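Local coordinates for protein proteasome accessory factor B/C (PafBC) (PDB 6SJ9) that probably acts as a transcriptional regulator of the bacterial DNA damage response, combining winged helix-turn-helix and WYL domains in one chain, at residues R87-L101 and I413-E427. Residues are numbered along the deposited sequence; the frame is centred on the assembly and turned at random.
Sequences RLPDVSLTPAESTVL and ISEHLDLNRPVRFSE
A two-stranded antiparallel sheet joins strand 90-93 to strand 421-424, two pieces of chain more than 300 residues apart, each leading into a helix. Val-91 and Val-423 form a hydrogen-bonded pair: Val-91 N gives to Val-423 O at 3.0 Å, and Val-423 N returns a bond to Val-91 O at 2.9 Å. Two residues further, Phe-425 N bonds to Pro-89 O (2.9 Å), carrying the ladder past the strands. Asp-90 and Arg-424, a non-hydrogen-bonded pair, lie side by side on the face shared with Ser-92 and Pro-422. There Arg-424 NE reaches the syn lone pair of Asp-90 OD2 at 2.8 Å, the main bond of a salt bridge whose two NH1 contacts are weak; the guanidinium and carboxylate planes stand 42° apart. The other face buries Val-91, Leu-93 and Val-423. Val-91 CG2 meets the edge of the Phe-425 ring at CE2, Val-423 CG1 sits over a face near the rim, and Leu-101 CD2 comes to CZ from the helix (3.8 Å). Arg-87, bent at chi3 (-52°), turns its guanidinium over Glu-427 N, with Phe-425 O at its edge: NH1 bonds that oxygen at 2.9 Å and also Ala-468 O, linking Phe-425 to helix 457-469. Beyond the sheet, Pro-95 CB packs on Ile-413 CG2, and Thr-99 OG1 meets Ile-413 CD1 tip to tip (3.4 Å) while donating to Pro-95 O. Thr-94 and Glu-97 start helix 95-118 with a capping box, and Lys-464 pairs with Glu-97. The whole is a short antiparallel beta ladder with a capped helix, binding the N-terminal half to the PafC helix-turn-helix region.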
ATOM      1  N   ARG A  87     -23.198  -0.004 -11.956  1.00 51.29           N
ATOM      2  CA  ARG A  87     -21.960   0.565 -11.418  1.00 54.82           C
ATOM      3  C   ARG A  87     -21.778   1.971 -11.972  1.00 55.11           C
ATOM      4  O   ARG A  87     -22.341   2.302 -13.006  1.00 55.44           O
ATOM      5  CB  ARG A  87     -20.667  -0.199 -11.827  1.00 55.87           C
ATOM      6  CG  ARG A  87     -20.484  -1.543 -11.310  1.00 56.94           C
ATOM      7  CD  ARG A  87     -19.013  -1.982 -11.377  1.00 61.85           C
ATOM      8  NE  ARG A  87     -18.318  -1.856 -12.667  1.00 61.30           N
ATOM      9  CZ  ARG A  87     -17.258  -1.079 -12.918  1.00 56.81           C
ATOM     10  NH1 ARG A  87     -16.697  -0.277 -11.992  1.00 49.57           N
ATOM     11  NH2 ARG A  87     -16.728  -1.119 -14.124  1.00 55.66           N
ATOM     12  N   LEU A  88     -21.038   2.818 -11.241  1.00 53.58           N
ATOM     13  CA  LEU A  88     -20.538   4.093 -11.773  1.00 53.80           C
ATOM     14  C   LEU A  88     -19.012   4.083 -11.685  1.00 52.70           C
ATOM     15  O   LEU A  88     -18.429   4.521 -10.684  1.00 53.79           O
ATOM     16  CB  LEU A  88     -21.154   5.258 -11.006  1.00 53.18           C
ATOM     17  CG  LEU A  88     -22.626   5.455 -11.428  1.00 55.52           C
ATOM     18  CD1 LEU A  88     -23.311   6.380 -10.467  1.00 54.56           C
ATOM     19  CD2 LEU A  88     -22.799   6.001 -12.856  1.00 57.21           C
ATOM     20  N   PRO A  89     -18.320   3.630 -12.730  1.00 52.69           N
ATOM     21  CA  PRO A  89     -16.858   3.432 -12.629  1.00 49.15           C
ATOM     22  C   PRO A  89     -16.063   4.710 -12.467  1.00 49.46           C
ATOM     23  O   PRO A  89     -14.901   4.649 -11.988  1.00 48.08           O
ATOM     24  CB  PRO A  89     -16.500   2.761 -13.971  1.00 49.89           C
ATOM     25  CG  PRO A  89     -17.773   2.282 -14.519  1.00 53.03           C
ATOM     26  CD  PRO A  89     -18.866   3.157 -14.006  1.00 52.21           C
ATOM     27  N   ASP A  90     -16.634   5.863 -12.846  1.00 45.96           N
ATOM     28  CA  ASP A  90     -15.897   7.128 -12.923  1.00 50.04           C
ATOM     29  C   ASP A  90     -16.215   7.981 -11.704  1.00 48.74           C
ATOM     30  O   ASP A  90     -17.393   8.240 -11.420  1.00 50.11           O
ATOM     31  CB  ASP A  90     -16.251   7.911 -14.200  1.00 57.39           C
ATOM     32  CG  ASP A  90     -15.954   7.127 -15.452  1.00 64.12           C
ATOM     33  OD1 ASP A  90     -16.845   7.024 -16.320  1.00 72.78           O
ATOM     34  OD2 ASP A  90     -14.842   6.598 -15.572  1.00 68.21           O
ATOM     35  N   VAL A  91     -15.182   8.377 -10.961  1.00 49.43           N
ATOM     36  CA  VAL A  91     -15.346   9.227  -9.784  1.00 48.54           C
ATOM     37  C   VAL A  91     -14.333  10.363  -9.874  1.00 50.24           C
ATOM     38  O   VAL A  91     -13.260  10.218 -10.463  1.00 52.58           O
ATOM     39  CB  VAL A  91     -15.171   8.462  -8.436  1.00 45.84           C
ATOM     40  CG1 VAL A  91     -16.032   7.171  -8.368  1.00 45.09           C
ATOM     41  CG2 VAL A  91     -13.726   8.128  -8.170  1.00 44.84           C
ATOM     42  N   SER A  92     -14.689  11.510  -9.316  1.00 50.97           N
ATOM     43  CA  SER A  92     -13.775  12.633  -9.213  1.00 54.60           C
ATOM     44  C   SER A  92     -13.345  12.751  -7.778  1.00 50.74           C
ATOM     45  O   SER A  92     -14.191  12.884  -6.891  1.00 51.73           O
ATOM     46  CB  SER A  92     -14.415  13.936  -9.655  1.00 57.61           C
ATOM     47  OG  SER A  92     -14.994  13.721 -10.906  1.00 61.45           O
ATOM     48  N   LEU A  93     -12.041  12.740  -7.553  1.00 48.03           N
ATOM     49  CA  LEU A  93     -11.517  12.691  -6.203  1.00 47.37           C
ATOM     50  C   LEU A  93     -10.833  14.002  -5.871  1.00 50.39           C
ATOM     51  O   LEU A  93     -10.134  14.565  -6.708  1.00 50.22           O
ATOM     52  CB  LEU A  93     -10.526  11.524  -6.049  1.00 51.40           C
ATOM     53  CG  LEU A  93     -11.155  10.136  -6.207  1.00 53.65           C
ATOM     54  CD1 LEU A  93     -10.133   9.031  -5.997  1.00 53.02           C
ATOM     55  CD2 LEU A  93     -12.318  10.002  -5.225  1.00 49.99           C
ATOM     56  N   THR A  94     -11.077  14.505  -4.667  1.00 51.64           N
ATOM     57  CA  THR A  94     -10.254  15.573  -4.141  1.00 49.34           C
ATOM     58  C   THR A  94      -8.891  15.025  -3.693  1.00 52.43           C
ATOM     59  O   THR A  94      -8.735  13.826  -3.425  1.00 50.81           O
ATOM     60  CB  THR A  94     -10.923  16.225  -2.951  1.00 45.80           C
ATOM     61  OG1 THR A  94     -10.873  15.296  -1.861  1.00 40.86           O
ATOM     62  CG2 THR A  94     -12.399  16.638  -3.298  1.00 46.47           C
ATOM     63  N   PRO A  95      -7.894  15.906  -3.553  1.00 49.94           N
ATOM     64  CA  PRO A  95      -6.611  15.433  -3.025  1.00 39.85           C
ATOM     65  C   PRO A  95      -6.724  14.732  -1.679  1.00 39.86           C
ATOM     66  O   PRO A  95      -6.113  13.670  -1.501  1.00 45.57           O
ATOM     67  CB  PRO A  95      -5.776  16.720  -2.954  1.00 39.80           C
ATOM     68  CG  PRO A  95      -6.388  17.631  -4.100  1.00 41.61           C
ATOM     69  CD  PRO A  95      -7.869  17.320  -4.008  1.00 47.99           C
ATOM     70  N   ALA A  96      -7.536  15.241  -0.756  1.00 39.50           N
ATOM     71  CA  ALA A  96      -7.728  14.548   0.502  1.00 40.98           C
ATOM     72  C   ALA A  96      -8.242  13.126   0.254  1.00 47.95           C
ATOM     73  O   ALA A  96      -7.630  12.151   0.706  1.00 49.95           O
ATOM     74  CB  ALA A  96      -8.673  15.331   1.421  1.00 41.39           C
ATOM     75  N   GLU A  97      -9.336  12.991  -0.509  1.00 46.58           N
ATOM     76  CA  GLU A  97      -9.881  11.670  -0.818  1.00 43.37           C
ATOM     77  C   GLU A  97      -8.850  10.744  -1.445  1.00 43.85           C
ATOM     78  O   GLU A  97      -8.834   9.544  -1.162  1.00 43.11           O
ATOM     79  CB  GLU A  97     -11.072  11.788  -1.770  1.00 41.17           C
ATOM     80  CG  GLU A  97     -12.226  12.447  -1.141  1.00 47.32           C
ATOM     81  CD  GLU A  97     -13.354  12.749  -2.160  1.00 50.74           C
ATOM     82  OE1 GLU A  97     -13.071  12.829  -3.366  1.00 50.09           O
ATOM     83  OE2 GLU A  97     -14.504  12.927  -1.708  1.00 52.63           O
ATOM     84  N   SER A  98      -8.056  11.265  -2.383  1.00 42.07           N
ATOM     85  CA  SER A  98      -7.044  10.467  -3.041  1.00 39.59           C
ATOM     86  C   SER A  98      -5.965  10.008  -2.080  1.00 41.74           C
ATOM     87  O   SER A  98      -5.436   8.902  -2.242  1.00 43.78           O
ATOM     88  CB  SER A  98      -6.400  11.293  -4.156  1.00 46.37           C
ATOM     89  OG  SER A  98      -7.398  11.797  -5.038  1.00 52.43           O
ATOM     90  N   THR A  99      -5.622  10.841  -1.086  1.00 41.80           N
ATOM     91  CA  THR A  99      -4.593  10.430  -0.134  1.00 39.73           C
ATOM     92  C   THR A  99      -5.110   9.338   0.800  1.00 40.03           C
ATOM     93  O   THR A  99      -4.422   8.349   1.022  1.00 39.55           O
ATOM     94  CB  THR A  99      -4.106  11.635   0.682  1.00 40.19           C
ATOM     95  OG1 THR A  99      -3.747  12.694  -0.208  1.00 40.47           O
ATOM     96  CG2 THR A  99      -2.901  11.258   1.546  1.00 37.13           C
ATOM     97  N   VAL A 100      -6.347   9.467   1.285  1.00 41.38           N
ATOM     98  CA  VAL A 100      -6.952   8.407   2.082  1.00 41.03           C
ATOM     99  C   VAL A 100      -6.978   7.116   1.292  1.00 43.78           C
ATOM    100  O   VAL A 100      -6.590   6.045   1.773  1.00 45.12           O
ATOM    101  CB  VAL A 100      -8.377   8.793   2.484  1.00 40.68           C
ATOM    102  CG1 VAL A 100      -9.073   7.534   3.154  1.00 37.98           C
ATOM    103  CG2 VAL A 100      -8.360   9.976   3.373  1.00 35.04           C
ATOM    104  N   LEU A 101      -7.392   7.223   0.036  1.00 45.87           N
ATOM    105  CA  LEU A 101      -7.474   6.061  -0.831  1.00 44.99           C
ATOM    106  C   LEU A 101      -6.129   5.373  -0.963  1.00 48.14           C
ATOM    107  O   LEU A 101      -6.061   4.166  -1.210  1.00 51.96           O
ATOM    108  CB  LEU A 101      -8.004   6.513  -2.180  1.00 41.15           C
ATOM    109  CG  LEU A 101      -8.563   5.413  -3.026  1.00 41.77           C
ATOM    110  CD1 LEU A 101      -9.726   4.848  -2.287  1.00 38.66           C
ATOM    111  CD2 LEU A 101      -8.959   6.030  -4.297  1.00 40.68           C
ATOM    112  N   ILE A 413       0.383  18.720  -0.460  1.00 50.05           N
ATOM    113  CA  ILE A 413      -0.222  18.044  -1.598  1.00 60.32           C
ATOM    114  C   ILE A 413      -1.012  19.112  -2.331  1.00 68.74           C
ATOM    115  O   ILE A 413      -1.990  19.629  -1.797  1.00 69.37           O
ATOM    116  CB  ILE A 413      -1.096  16.872  -1.129  1.00 63.03           C
ATOM    117  CG1 ILE A 413      -0.207  15.851  -0.433  1.00 61.68           C
ATOM    118  CG2 ILE A 413      -1.811  16.243  -2.285  1.00 69.36           C
ATOM    119  CD1 ILE A 413      -0.893  14.600   0.109  1.00 60.29           C
ATOM    120  N   SER A 414      -0.504  19.555  -3.474  1.00 78.28           N
ATOM    121  CA  SER A 414      -1.062  20.711  -4.167  1.00 84.99           C
ATOM    122  C   SER A 414      -2.486  20.466  -4.683  1.00 94.70           C
ATOM    123  O   SER A 414      -2.808  19.389  -5.203  1.00 90.08           O
ATOM    124  CB  SER A 414      -0.127  21.143  -5.297  1.00 85.70           C
ATOM    125  OG  SER A 414       0.074  20.106  -6.233  1.00 87.76           O
ATOM    126  N   GLU A 415      -3.360  21.444  -4.441  1.00110.63           N
ATOM    127  CA  GLU A 415      -4.736  21.426  -4.923  1.00126.35           C
ATOM    128  C   GLU A 415      -4.809  22.146  -6.271  1.00147.22           C
ATOM    129  O   GLU A 415      -4.658  23.371  -6.344  1.00146.42           O
ATOM    130  CB  GLU A 415      -5.685  22.062  -3.907  1.00118.65           C
ATOM    131  CG  GLU A 415      -7.102  22.347  -4.449  1.00114.87           C
ATOM    132  CD  GLU A 415      -8.008  21.120  -4.556  1.00111.86           C
ATOM    133  OE1 GLU A 415      -8.870  20.950  -3.668  1.00111.32           O
ATOM    134  OE2 GLU A 415      -7.878  20.343  -5.534  1.00110.92           O
ATOM    135  N   HIS A 416      -5.016  21.379  -7.336  1.00165.88           N
ATOM    136  CA  HIS A 416      -5.413  21.888  -8.648  1.00171.19           C
ATOM    137  C   HIS A 416      -6.894  22.265  -8.587  1.00168.40           C
ATOM    138  O   HIS A 416      -7.770  21.404  -8.678  1.00169.13           O
ATOM    139  CB  HIS A 416      -5.097  20.832  -9.698  1.00182.21           C
ATOM    140  CG  HIS A 416      -5.534  19.458  -9.299  1.00189.75           C
ATOM    141  ND1 HIS A 416      -6.838  19.027  -9.397  1.00192.50           N
ATOM    142  CD2 HIS A 416      -4.834  18.426  -8.768  1.00190.20           C
ATOM    143  CE1 HIS A 416      -6.922  17.786  -8.951  1.00191.60           C
ATOM    144  NE2 HIS A 416      -5.720  17.397  -8.568  1.00189.74           N
ATOM    145  N   LEU A 417      -7.167  23.566  -8.439  1.00165.05           N
ATOM    146  CA  LEU A 417      -8.519  24.081  -8.204  1.00156.61           C
ATOM    147  C   LEU A 417      -9.500  23.667  -9.304  1.00156.42           C
ATOM    148  O   LEU A 417      -9.192  23.750 -10.498  1.00159.67           O
ATOM    149  CB  LEU A 417      -8.447  25.610  -8.079  1.00149.19           C
ATOM    150  CG  LEU A 417      -9.551  26.475  -7.456  1.00148.73           C
ATOM    151  CD1 LEU A 417      -8.970  27.811  -6.982  1.00149.46           C
ATOM    152  CD2 LEU A 417     -10.708  26.713  -8.402  1.00152.10           C
ATOM    153  N   ASP A 418     -10.705  23.255  -8.876  1.00153.23           N
ATOM    154  CA  ASP A 418     -11.857  22.921  -9.739  1.00153.10           C
ATOM    155  C   ASP A 418     -11.430  22.125 -10.969  1.00150.14           C
ATOM    156  O   ASP A 418     -11.840  22.385 -12.101  1.00153.11           O
ATOM    157  CB  ASP A 418     -12.662  24.162 -10.135  1.00159.40           C
ATOM    158  CG  ASP A 418     -13.593  24.638  -9.029  1.00162.15           C
ATOM    159  OD1 ASP A 418     -13.621  24.000  -7.955  1.00161.98           O
ATOM    160  OD2 ASP A 418     -14.303  25.643  -9.241  1.00165.00           O
ATOM    161  N   LEU A 419     -10.628  21.101 -10.702  1.00142.49           N
ATOM    162  CA  LEU A 419     -10.106  20.181 -11.702  1.00131.78           C
ATOM    163  C   LEU A 419      -9.841  18.846 -11.020  1.00124.55           C
ATOM    164  O   LEU A 419      -8.770  18.256 -11.171  1.00124.19           O
ATOM    165  CB  LEU A 419      -8.833  20.709 -12.367  1.00126.06           C
ATOM    166  CG  LEU A 419      -8.718  22.026 -13.128  1.00126.84           C
ATOM    167  CD1 LEU A 419      -7.258  22.384 -13.339  1.00125.30           C
ATOM    168  CD2 LEU A 419      -9.392  21.833 -14.474  1.00129.84           C
ATOM    169  N   ASN A 420     -10.806  18.374 -10.223  1.00118.93           N
ATOM    170  CA  ASN A 420     -10.729  17.017  -9.690  1.00114.25           C
ATOM    171  C   ASN A 420     -10.388  16.069 -10.830  1.00115.39           C
ATOM    172  O   ASN A 420     -11.023  16.093 -11.893  1.00117.33           O
ATOM    173  CB  ASN A 420     -12.050  16.607  -9.024  1.00108.45           C
ATOM    174  CG  ASN A 420     -12.214  17.171  -7.617  1.00101.09           C
ATOM    175  OD1 ASN A 420     -11.383  17.950  -7.132  1.00 98.81           O
ATOM    176  ND2 ASN A 420     -13.311  16.785  -6.958  1.00 97.03           N
ATOM    177  N   ARG A 421      -9.384  15.244 -10.602  1.00111.95           N
ATOM    178  CA  ARG A 421      -8.945  14.291 -11.605  1.00111.15           C
ATOM    179  C   ARG A 421      -9.929  13.134 -11.663  1.00104.16           C
ATOM    180  O   ARG A 421     -10.141  12.468 -10.642  1.00103.26           O
ATOM    181  CB  ARG A 421      -7.530  13.823 -11.275  1.00114.52           C
ATOM    182  CG  ARG A 421      -6.819  14.817 -10.352  1.00117.71           C
ATOM    183  CD  ARG A 421      -5.310  14.650 -10.291  1.00120.27           C
ATOM    184  NE  ARG A 421      -4.691  14.898 -11.596  1.00124.37           N
ATOM    185  CZ  ARG A 421      -3.378  14.998 -11.808  1.00126.04           C
ATOM    186  NH1 ARG A 421      -2.924  15.206 -13.037  1.00127.96           N
ATOM    187  NH2 ARG A 421      -2.520  14.885 -10.796  1.00123.91           N
ATOM    188  N   PRO A 422     -10.576  12.879 -12.804  1.00 98.58           N
ATOM    189  CA  PRO A 422     -11.491  11.738 -12.841  1.00 89.59           C
ATOM    190  C   PRO A 422     -10.650  10.483 -12.899  1.00 80.74           C
ATOM    191  O   PRO A 422      -9.542  10.464 -13.442  1.00 83.35           O
ATOM    192  CB  PRO A 422     -12.290  11.946 -14.133  1.00 92.68           C
ATOM    193  CG  PRO A 422     -12.159  13.412 -14.417  1.00 95.92           C
ATOM    194  CD  PRO A 422     -10.768  13.773 -13.960  1.00 97.56           C
ATOM    195  N   VAL A 423     -11.144   9.458 -12.243  1.00 67.05           N
ATOM    196  CA  VAL A 423     -10.486   8.177 -12.219  1.00 61.76           C
ATOM    197  C   VAL A 423     -11.530   7.117 -12.506  1.00 60.55           C
ATOM    198  O   VAL A 423     -12.673   7.233 -12.051  1.00 57.55           O
ATOM    199  CB  VAL A 423      -9.829   7.929 -10.835  1.00 61.33           C
ATOM    200  CG1 VAL A 423      -9.294   6.495 -10.744  1.00 59.05           C
ATOM    201  CG2 VAL A 423      -8.767   8.981 -10.536  1.00 60.82           C
ATOM    202  N   ARG A 424     -11.150   6.115 -13.286  1.00 58.41           N
ATOM    203  CA  ARG A 424     -12.005   4.996 -13.580  1.00 55.99           C
ATOM    204  C   ARG A 424     -11.495   3.834 -12.753  1.00 55.09           C
ATOM    205  O   ARG A 424     -10.291   3.594 -12.709  1.00 60.15           O
ATOM    206  CB  ARG A 424     -11.993   4.653 -15.065  1.00 59.21           C
ATOM    207  CG  ARG A 424     -12.801   3.409 -15.398  1.00 60.41           C
ATOM    208  CD  ARG A 424     -13.190   3.354 -16.864  1.00 63.71           C
ATOM    209  NE  ARG A 424     -13.877   4.581 -17.245  1.00 69.15           N
ATOM    210  CZ  ARG A 424     -14.539   4.750 -18.401  1.00 75.37           C
ATOM    211  NH1 ARG A 424     -15.132   5.908 -18.681  1.00 75.33           N
ATOM    212  NH2 ARG A 424     -14.614   3.757 -19.277  1.00 77.65           N
ATOM    213  N   PHE A 425     -12.396   3.128 -12.098  1.00 52.61           N
ATOM    214  CA  PHE A 425     -12.071   1.901 -11.399  1.00 51.75           C
ATOM    215  C   PHE A 425     -12.923   0.795 -11.979  1.00 48.88           C
ATOM    216  O   PHE A 425     -14.121   0.974 -12.177  1.00 51.22           O
ATOM    217  CB  PHE A 425     -12.327   2.004  -9.892  1.00 50.23           C
ATOM    218  CG  PHE A 425     -11.435   2.990  -9.180  1.00 46.79           C
ATOM    219  CD1 PHE A 425     -10.151   2.640  -8.788  1.00 45.79           C
ATOM    220  CD2 PHE A 425     -11.884   4.255  -8.893  1.00 46.16           C
ATOM    221  CE1 PHE A 425      -9.312   3.560  -8.103  1.00 42.21           C
ATOM    222  CE2 PHE A 425     -11.074   5.174  -8.214  1.00 44.85           C
ATOM    223  CZ  PHE A 425      -9.798   4.827  -7.815  1.00 45.52           C
ATOM    224  N   SER A 426     -12.323  -0.363 -12.197  1.00 49.23           N
ATOM    225  CA  SER A 426     -13.133  -1.542 -12.448  1.00 50.42           C
ATOM    226  C   SER A 426     -13.832  -1.988 -11.150  1.00 53.39           C
ATOM    227  O   SER A 426     -13.509  -1.540 -10.030  1.00 52.61           O
ATOM    228  CB  SER A 426     -12.251  -2.679 -12.958  1.00 55.72           C
ATOM    229  OG  SER A 426     -11.235  -2.991 -11.976  1.00 58.83           O
ATOM    230  N   GLU A 427     -14.760  -2.932 -11.308  1.00 46.68           N
ATOM    231  CA  GLU A 427     -15.434  -3.503 -10.159  1.00 50.42           C
ATOM    232  C   GLU A 427     -14.423  -4.075  -9.168  1.00 55.74           C
ATOM    233  O   GLU A 427     -14.495  -3.797  -7.965  1.00 53.40           O
ATOM    234  CB  GLU A 427     -16.437  -4.562 -10.619  1.00 49.97           C
ATOM    235  CG  GLU A 427     -17.208  -5.187  -9.455  1.00 54.06           C
ATOM    236  CD  GLU A 427     -18.304  -6.141  -9.895  1.00 60.59           C
ATOM    237  OE1 GLU A 427     -18.631  -6.178 -11.082  1.00 64.49           O
ATOM    238  OE2 GLU A 427     -18.847  -6.864  -9.051  1.00 63.66           O
TER